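Local coordinates for protein phosphoacetylglucosamine mutase (Aspergillus lentulus, PDB 5O9X) that catalyses the interconversion of N-acetylglucosamine 6-phosphate and N-acetylglucosamine 1-phosphate, a phosphomutase step on the way to UDP-N-acetylglucosamine, at residues I309-A314 against E346-V351; G333-A338 against H367-R372; D491-R496 against T530-A535. The protein carries 1 engineered substitution. All blocks are in the same frame, centred on the assembly; numbering follows the deposited sequence.

Contact 1 of 3, residues I309-A314 against E346-V351; sequences IATLAA and EYIEKV
Two helices that cover the same face of the domain III sheet, 306-324 and 342-350, pack together where Thr311 meets Tyr347 and Ile348. Thr311 takes both neighbours with different atoms. Its CB lies 3.8 Å from Tyr347 CE2, approaching the ring at a slant, while the methyl CG2 comes to 3.7 Å from Ile348 CG1, the two side chains crossing at about a right angle. The threonine torsion (chi1 54°) sets this up: OG1 is folded back over its own helix to bond to Asp307 O and Arg308 O, and CG2 is left to face the other helix. Tyr347 runs with CG anti to its backbone N (chi1 179°), which carries the ring alongside helix 306-324; a water lies within hydrogen-bonding distance of its OH, 3.1 Å away. That water also donates a weak bond to Thr311 O. On the outer side of helix 342-350, Lys350 NZ pairs with Glu346 OE2 at 3.2 Å, one turn apart. With the threonine hydroxyl spent within its own helix and no direct hydrogen bond across, the join between these segments rests on buried carbon surfaces, with a water bridge that is weak on the Thr311 O side adding little.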
loop_
_atom_site.group_PDB
_atom_site.type_symbol
_atom_site.label_atom_id
_atom_site.label_comp_id
_atom_site.label_asym_id
_atom_site.label_seq_id
_atom_site.Cartn_x
_atom_site.Cartn_y
_atom_site.Cartn_z
ATOM N N ILE A 309 -9.142 -7.143 -7.916
ATOM C CA ILE A 309 -7.834 -7.134 -8.613
ATOM C C ILE A 309 -7.060 -8.422 -8.285
ATOM O O ILE A 309 -6.518 -9.063 -9.184
ATOM C CB ILE A 309 -6.985 -5.846 -8.266
ATOM C CG1 ILE A 309 -7.830 -4.589 -8.670
ATOM C CG2 ILE A 309 -5.664 -5.864 -9.070
ATOM C CD1 ILE A 309 -7.230 -3.248 -8.245
ATOM N N ALA A 310 -6.998 -8.784 -6.999
ATOM C CA ALA A 310 -6.272 -10.010 -6.584
ATOM C C ALA A 310 -6.837 -11.216 -7.387
ATOM O O ALA A 310 -6.085 -12.068 -7.923
ATOM C CB ALA A 310 -6.481 -10.219 -5.100
ATOM N N THR A 311 -8.148 -11.325 -7.404
ATOM C CA THR A 311 -8.764 -12.515 -8.047
ATOM C C THR A 311 -8.607 -12.499 -9.587
ATOM O O THR A 311 -8.419 -13.556 -10.215
ATOM C CB THR A 311 -10.238 -12.678 -7.653
ATOM O OG1 THR A 311 -10.964 -11.497 -7.918
ATOM C CG2 THR A 311 -10.303 -12.975 -6.167
ATOM N N LEU A 312 -8.684 -11.311 -10.159
ATOM C CA LEU A 312 -8.393 -11.101 -11.579
ATOM C C LEU A 312 -6.961 -11.612 -11.884
ATOM O O LEU A 312 -6.736 -12.399 -12.820
ATOM C CB LEU A 312 -8.579 -9.595 -11.965
ATOM C CG LEU A 312 -8.319 -9.305 -13.470
ATOM C CD1 LEU A 312 -9.449 -9.904 -14.329
ATOM C CD2 LEU A 312 -8.138 -7.851 -13.785
ATOM N N ALA A 313 -5.986 -11.144 -11.106
ATOM C CA ALA A 313 -4.566 -11.529 -11.306
ATOM C C ALA A 313 -4.311 -13.038 -11.041
ATOM O O ALA A 313 -3.617 -13.677 -11.803
ATOM C CB ALA A 313 -3.685 -10.704 -10.346
ATOM N N ALA A 314 -4.900 -13.585 -9.947
ATOM C CA ALA A 314 -4.767 -15.015 -9.682
ATOM C C ALA A 314 -5.356 -15.875 -10.810
ATOM O O ALA A 314 -4.737 -16.908 -11.182
ATOM C CB ALA A 314 -5.361 -15.379 -8.322
ATOM N N GLU A 346 -14.788 -16.949 -0.987
ATOM C CA GLU A 346 -15.532 -18.079 -1.457
ATOM C C GLU A 346 -15.135 -18.384 -2.926
ATOM O O GLU A 346 -14.947 -19.540 -3.299
ATOM C CB GLU A 346 -17.040 -17.737 -1.339
ATOM C CG GLU A 346 -17.940 -18.832 -1.964
ATOM C CD GLU A 346 -19.451 -18.504 -1.970
ATOM O OE1 GLU A 346 -19.937 -17.392 -2.470
ATOM O OE2 GLU A 346 -20.164 -19.410 -1.457
ATOM N N TYR A 347 -15.028 -17.331 -3.743
ATOM C CA TYR A 347 -14.577 -17.434 -5.140
ATOM C C TYR A 347 -13.203 -18.033 -5.219
ATOM O O TYR A 347 -12.951 -18.919 -6.061
ATOM C CB TYR A 347 -14.655 -16.074 -5.833
ATOM C CG TYR A 347 -14.182 -16.043 -7.314
ATOM C CD1 TYR A 347 -15.033 -16.460 -8.370
ATOM C CD2 TYR A 347 -12.929 -15.553 -7.656
ATOM C CE1 TYR A 347 -14.602 -16.435 -9.715
ATOM C CE2 TYR A 347 -12.517 -15.453 -9.009
ATOM C CZ TYR A 347 -13.357 -15.934 -10.003
ATOM O OH TYR A 347 -12.911 -15.856 -11.312
ATOM N N ILE A 348 -12.324 -17.616 -4.334
ATOM C CA ILE A 348 -10.923 -18.077 -4.399
ATOM C C ILE A 348 -10.914 -19.582 -4.064
ATOM O O ILE A 348 -10.203 -20.397 -4.721
ATOM C CB ILE A 348 -10.016 -17.306 -3.407
ATOM C CG1 ILE A 348 -9.848 -15.787 -3.840
ATOM C CG2 ILE A 348 -8.660 -17.989 -3.252
ATOM C CD1 ILE A 348 -9.220 -14.907 -2.738
ATOM N N GLU A 349 -11.752 -19.939 -3.102
ATOM C CA GLU A 349 -11.813 -21.320 -2.644
ATOM C C GLU A 349 -12.522 -22.232 -3.681
ATOM O O GLU A 349 -12.006 -23.255 -3.995
ATOM C CB GLU A 349 -12.508 -21.417 -1.276
ATOM C CG GLU A 349 -12.391 -22.826 -0.644
ATOM C CD GLU A 349 -13.576 -23.263 0.255
ATOM O OE1 GLU A 349 -14.500 -22.461 0.557
ATOM O OE2 GLU A 349 -13.582 -24.448 0.674
ATOM N N LYS A 350 -13.675 -21.853 -4.197
ATOM C CA LYS A 350 -14.552 -22.798 -4.922
ATOM C C LYS A 350 -14.443 -22.707 -6.426
ATOM O O LYS A 350 -14.722 -23.707 -7.128
ATOM C CB LYS A 350 -16.023 -22.628 -4.541
ATOM C CG LYS A 350 -16.308 -22.821 -3.069
ATOM C CD LYS A 350 -17.819 -22.611 -2.898
ATOM C CE LYS A 350 -18.277 -22.933 -1.471
ATOM N NZ LYS A 350 -19.727 -22.547 -1.332
ATOM N N VAL A 351 -14.024 -21.543 -6.931
ATOM C CA VAL A 351 -13.876 -21.377 -8.394
ATOM C C VAL A 351 -12.413 -21.413 -8.779
ATOM O O VAL A 351 -12.036 -22.216 -9.659
ATOM C CB VAL A 351 -14.532 -20.100 -8.922
ATOM C CG1 VAL A 351 -14.344 -19.970 -10.436
ATOM C CG2 VAL A 351 -16.025 -20.022 -8.485
HETATM O O HOH W 1 -11.129 -13.361 -11.788
#

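Contact 2 of 3, residues G333-A338 against H367-R372; sequences GVVQTA and HHAAMR. Unlike the reference sequence in segment 367-372: Met371 (reference Leu).
Gln336 NE2 is gripped by Asp307 OD1 and Ser344 OG, and the OE1 of the same amide is bonded to Thr345 OG1, so both ends of the group are tied down on one face of the strand. The next residue back, Val335, points through the other face and makes the contact with helix 363-370. Its two methyls divide the work. CG1, anti to the backbone N (chi1 180°), lies 4.0 Å from Ala369 CB. CG2 reaches further over the helix backbone, 3.7 Å from Ala370 N, and also sits 4.0 Å from Ala370 CB. A branched side chain therefore rides against the last turn of the helix, where two successive alanines let the strand come close: the CA atoms of Val335 and Ala370 are only 6.1 Å apart. No hydrogen bond crosses; the packing is apolar and buried. The side chain of Val335 is about 11 Å from the bound glucose 1,6-bisphosphate, so it does not touch the ligand. Helix 363-370 is the connection of a beta-alpha-beta crossover from strand 356-359 to the parallel strand 375-379, and it passes over strand 332-337, which lies between them. Thr359 of the first strand touches Val335 and Ala369, and Tyr378 of the second touches Val335 and Ala370.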
loop_
_atom_site.group_PDB
_atom_site.type_symbol
_atom_site.label_atom_id
_atom_site.label_comp_id
_atom_site.label_asym_id
_atom_site.label_seq_id
_atom_site.Cartn_x
_atom_site.Cartn_y
_atom_site.Cartn_z
ATOM N N GLY A 333 -1.036 -18.782 -4.290
ATOM C CA GLY A 333 -1.878 -18.609 -3.130
ATOM C C GLY A 333 -2.314 -17.137 -3.084
ATOM O O GLY A 333 -1.601 -16.234 -3.588
ATOM N N VAL A 334 -3.485 -16.899 -2.451
ATOM C CA VAL A 334 -3.987 -15.517 -2.280
ATOM C C VAL A 334 -4.025 -15.099 -0.792
ATOM O O VAL A 334 -4.687 -15.758 0.043
ATOM C CB VAL A 334 -5.362 -15.341 -2.914
ATOM C CG1 VAL A 334 -5.832 -13.835 -2.827
ATOM C CG2 VAL A 334 -5.363 -15.891 -4.389
ATOM N N VAL A 335 -3.374 -13.983 -0.472
ATOM C CA VAL A 335 -3.376 -13.471 0.900
ATOM C C VAL A 335 -4.404 -12.355 0.955
ATOM O O VAL A 335 -4.412 -11.493 0.061
ATOM C CB VAL A 335 -1.983 -12.939 1.257
ATOM C CG1 VAL A 335 -1.954 -12.392 2.685
ATOM C CG2 VAL A 335 -0.993 -14.148 1.180
ATOM N N GLN A 336 -5.253 -12.394 1.999
ATOM C CA GLN A 336 -6.316 -11.433 2.193
ATOM C C GLN A 336 -6.210 -10.860 3.608
ATOM O O GLN A 336 -5.398 -11.356 4.438
ATOM C CB GLN A 336 -7.718 -12.064 1.960
ATOM C CG GLN A 336 -7.905 -12.666 0.517
ATOM C CD GLN A 336 -9.352 -12.994 0.324
ATOM O OE1 GLN A 336 -9.908 -13.857 1.005
ATOM N NE2 GLN A 336 -9.998 -12.310 -0.571
ATOM N N THR A 337 -7.031 -9.848 3.895
ATOM C CA THR A 337 -7.321 -9.505 5.302
ATOM C C THR A 337 -8.823 -9.690 5.564
ATOM O O THR A 337 -9.600 -9.990 4.642
ATOM C CB THR A 337 -6.829 -8.101 5.711
ATOM O OG1 THR A 337 -7.662 -7.059 5.104
ATOM C CG2 THR A 337 -5.385 -7.885 5.140
ATOM N N ALA A 338 -9.237 -9.399 6.794
ATOM C CA ALA A 338 -10.616 -9.615 7.233
ATOM C C ALA A 338 -11.553 -8.613 6.536
ATOM O O ALA A 338 -12.744 -8.889 6.468
ATOM C CB ALA A 338 -10.673 -9.505 8.775
ATOM N N HIS A 367 2.599 -9.250 2.841
ATOM C CA HIS A 367 3.832 -9.552 2.101
ATOM C C HIS A 367 4.489 -10.739 2.773
ATOM O O HIS A 367 4.825 -11.728 2.095
ATOM C CB HIS A 367 4.811 -8.372 2.134
ATOM C CG HIS A 367 6.135 -8.672 1.487
ATOM N ND1 HIS A 367 7.317 -8.750 2.199
ATOM C CD2 HIS A 367 6.451 -8.954 0.194
ATOM C CE1 HIS A 367 8.301 -9.064 1.370
ATOM N NE2 HIS A 367 7.797 -9.213 0.156
ATOM N N HIS A 368 4.618 -10.652 4.096
ATOM C CA HIS A 368 5.121 -11.816 4.926
ATOM C C HIS A 368 4.475 -13.136 4.608
ATOM O O HIS A 368 5.191 -14.121 4.405
ATOM C CB HIS A 368 5.033 -11.557 6.447
ATOM C CG HIS A 368 5.688 -12.622 7.303
ATOM N ND1 HIS A 368 4.998 -13.699 7.844
ATOM C CD2 HIS A 368 6.966 -12.734 7.763
ATOM C CE1 HIS A 368 5.825 -14.445 8.564
ATOM N NE2 HIS A 368 7.023 -13.879 8.538
ATOM N N ALA A 369 3.134 -13.201 4.567
ATOM C CA ALA A 369 2.411 -14.467 4.333
ATOM C C ALA A 369 2.532 -14.940 2.895
ATOM O O ALA A 369 2.464 -16.169 2.617
ATOM C CB ALA A 369 0.911 -14.327 4.697
ATOM N N ALA A 370 2.633 -13.969 1.979
ATOM C CA ALA A 370 2.697 -14.262 0.556
ATOM C C ALA A 370 4.030 -14.947 0.196
ATOM O O ALA A 370 4.060 -15.669 -0.796
ATOM C CB ALA A 370 2.543 -12.994 -0.251
ATOM N N MET A 371 5.084 -14.760 1.018
ATOM C CA MET A 371 6.388 -15.484 0.822
ATOM C C MET A 371 6.234 -16.994 0.892
ATOM O O MET A 371 7.121 -17.729 0.468
ATOM C CB MET A 371 7.490 -15.086 1.819
ATOM C CG MET A 371 7.693 -13.617 2.134
ATOM S SD MET A 371 8.980 -12.723 1.227
ATOM C CE MET A 371 8.204 -12.481 -0.380
ATOM N N ARG A 372 5.111 -17.498 1.379
ATOM C CA ARG A 372 4.975 -18.947 1.514
ATOM C C ARG A 372 4.583 -19.667 0.201
ATOM O O ARG A 372 4.570 -20.896 0.150
ATOM C CB ARG A 372 4.047 -19.282 2.690
ATOM C CG ARG A 372 4.604 -18.637 3.969
ATOM C CD ARG A 372 4.059 -19.121 5.306
ATOM N NE ARG A 372 3.722 -20.554 5.360
ATOM C CZ ARG A 372 3.086 -21.146 6.381
ATOM N NH1 ARG A 372 2.723 -20.443 7.451
ATOM N NH2 ARG A 372 2.807 -22.447 6.340
#

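Contact 3 of 3, residues D491-R496 against T530-A535; sequences DSLQSR and TRVANA
Leu493 points its CB toward helix 522-539, with CG anti to its own carbonyl carbon (chi1 -75°), and the two methyls at the end of the chain make the contact. CD1 enters beside Val532, 3.8 Å from CG2, and is also 3.9 Å from Arg531 CB. CD2, on the other branch, lies along the arginine, 3.9 Å from Arg531 CD and equally near its CB. The fork of the leucine thus rests on the aliphatic part of Arg531, the two chains crossing at a slant, while Leu493 and Val532 run past each other in opposite directions. Beyond CD the arginine leads away from the interface, and its NE forms a salt bridge with Asp527 OD2, one turn back on the same helix. The two helices, 486-495 and 522-539, run antiparallel over the sheet of the C-terminal domain, which belongs to a TBP-like clan. Val532, which is buried, also touches Ser502 of strand 501-506 and Ile490, while Ala533 meets Val461 and Val463 of strand 458-463. At the end of the shorter helix, Ser495 OG donates to Ser492 O at 2.8 Å, tilted 28° from the carbonyl plane. Next to it, Gln494 OE1 accepts a bond from Ser502 N, tying this turn to the strand that follows.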
loop_
_atom_site.group_PDB
_atom_site.type_symbol
_atom_site.label_atom_id
_atom_site.label_comp_id
_atom_site.label_asym_id
_atom_site.label_seq_id
_atom_site.Cartn_x
_atom_site.Cartn_y
_atom_site.Cartn_z
ATOM N N ASP A 491 -20.446 -11.244 18.262
ATOM C CA ASP A 491 -20.813 -12.616 17.832
ATOM C C ASP A 491 -22.329 -12.808 17.833
ATOM O O ASP A 491 -22.900 -13.422 16.885
ATOM C CB ASP A 491 -20.214 -13.711 18.770
ATOM C CG ASP A 491 -18.679 -13.822 18.632
ATOM O OD1 ASP A 491 -18.104 -13.281 17.666
ATOM O OD2 ASP A 491 -18.029 -14.400 19.499
ATOM N N SER A 492 -22.962 -12.328 18.915
ATOM C CA SER A 492 -24.428 -12.468 19.016
ATOM C C SER A 492 -25.139 -11.669 17.850
ATOM O O SER A 492 -26.015 -12.215 17.147
ATOM C CB SER A 492 -24.921 -12.044 20.424
ATOM O OG SER A 492 -26.337 -12.081 20.376
ATOM N N LEU A 493 -24.721 -10.428 17.594
ATOM C CA LEU A 493 -25.336 -9.603 16.538
ATOM C C LEU A 493 -25.137 -10.261 15.156
ATOM O O LEU A 493 -26.101 -10.368 14.361
ATOM C CB LEU A 493 -24.705 -8.187 16.518
ATOM C CG LEU A 493 -25.184 -7.284 17.689
ATOM C CD1 LEU A 493 -24.412 -6.018 17.649
ATOM C CD2 LEU A 493 -26.654 -6.919 17.438
ATOM N N GLN A 494 -23.920 -10.694 14.850
ATOM C CA GLN A 494 -23.677 -11.176 13.448
ATOM C C GLN A 494 -24.485 -12.414 13.093
ATOM O O GLN A 494 -24.874 -12.586 11.936
ATOM C CB GLN A 494 -22.202 -11.298 13.120
ATOM C CG GLN A 494 -21.496 -12.411 13.822
ATOM C CD GLN A 494 -20.012 -12.482 13.565
ATOM O OE1 GLN A 494 -19.406 -11.686 12.811
ATOM N NE2 GLN A 494 -19.373 -13.463 14.225
ATOM N N SER A 495 -24.748 -13.268 14.101
ATOM C CA SER A 495 -25.554 -14.480 13.936
ATOM C C SER A 495 -27.053 -14.213 13.623
ATOM O O SER A 495 -27.785 -15.083 13.153
ATOM C CB SER A 495 -25.359 -15.388 15.166
ATOM O OG SER A 495 -26.104 -14.875 16.289
ATOM N N ARG A 496 -27.526 -12.995 13.820
ATOM C CA ARG A 496 -28.940 -12.725 13.454
ATOM C C ARG A 496 -29.141 -12.469 11.945
ATOM O O ARG A 496 -30.274 -12.281 11.498
ATOM C CB ARG A 496 -29.383 -11.479 14.188
ATOM C CG ARG A 496 -29.195 -11.769 15.661
ATOM C CD ARG A 496 -30.069 -11.041 16.612
ATOM N NE ARG A 496 -29.809 -11.669 17.933
ATOM C CZ ARG A 496 -30.586 -12.595 18.483
ATOM N NH1 ARG A 496 -31.709 -12.984 17.851
ATOM N NH2 ARG A 496 -30.258 -13.086 19.662
ATOM N N THR A 530 -24.502 -0.811 11.912
ATOM C CA THR A 530 -24.919 0.274 12.802
ATOM C C THR A 530 -24.994 -0.266 14.234
ATOM O O THR A 530 -24.596 0.422 15.198
ATOM C CB THR A 530 -26.289 0.822 12.398
ATOM O OG1 THR A 530 -26.185 1.397 11.106
ATOM C CG2 THR A 530 -26.799 1.986 13.380
ATOM N N ARG A 531 -25.558 -1.461 14.427
ATOM C CA ARG A 531 -25.667 -2.018 15.798
ATOM C C ARG A 531 -24.303 -2.310 16.438
ATOM O O ARG A 531 -24.051 -2.043 17.682
ATOM C CB ARG A 531 -26.546 -3.326 15.810
ATOM C CG ARG A 531 -27.994 -3.005 15.496
ATOM C CD ARG A 531 -28.777 -4.310 15.379
ATOM N NE ARG A 531 -30.218 -4.140 15.056
ATOM C CZ ARG A 531 -31.204 -4.139 15.981
ATOM N NH1 ARG A 531 -30.938 -4.200 17.300
ATOM N NH2 ARG A 531 -32.455 -4.046 15.586
ATOM N N VAL A 532 -23.395 -2.834 15.609
ATOM C CA VAL A 532 -21.958 -3.069 16.074
ATOM C C VAL A 532 -21.313 -1.716 16.372
ATOM O O VAL A 532 -20.653 -1.559 17.435
ATOM C CB VAL A 532 -21.126 -3.904 15.033
ATOM C CG1 VAL A 532 -19.636 -3.969 15.466
ATOM C CG2 VAL A 532 -21.717 -5.348 14.992
ATOM N N ALA A 533 -21.438 -0.740 15.438
ATOM C CA ALA A 533 -20.810 0.552 15.751
ATOM C C ALA A 533 -21.357 1.181 17.078
ATOM O O ALA A 533 -20.616 1.867 17.783
ATOM C CB ALA A 533 -21.073 1.519 14.586
ATOM N N ASN A 534 -22.666 1.069 17.312
ATOM C CA ASN A 534 -23.221 1.650 18.572
ATOM C C ASN A 534 -22.657 0.916 19.797
ATOM O O ASN A 534 -22.309 1.529 20.768
ATOM C CB ASN A 534 -24.720 1.542 18.557
ATOM C CG ASN A 534 -25.341 2.614 17.663
ATOM O OD1 ASN A 534 -24.681 3.606 17.283
ATOM N ND2 ASN A 534 -26.599 2.430 17.343
ATOM N N ALA A 535 -22.508 -0.393 19.713
ATOM C CA ALA A 535 -21.842 -1.188 20.825
ATOM C C ALA A 535 -20.390 -0.769 21.061
ATOM O O ALA A 535 -19.919 -0.617 22.234
ATOM C CB ALA A 535 -21.964 -2.692 20.519
#

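Contacts 1 and 2 share domain III and sit on opposite faces of one mixed sheet, their centres 13 Å apart. Their segments alternate along the chain: helix 306-324, strand 332-337, helix 342-350, then helix 363-370. They meet at that strand, where Ile348 and Ala314 pack on Val334 from one side while Val335 faces the helix on the other, giving an alpha/beta/alpha sandwich. Contact 3 follows both in sequence, in the C-terminal domain; its centre is about 28 Å from each of the other two, with nearest atoms about 10 Å from contact 2. Contacts 1 and 2 thus belong to the build of one domain, and contact 3 to that of another, in a mutase made of several domains.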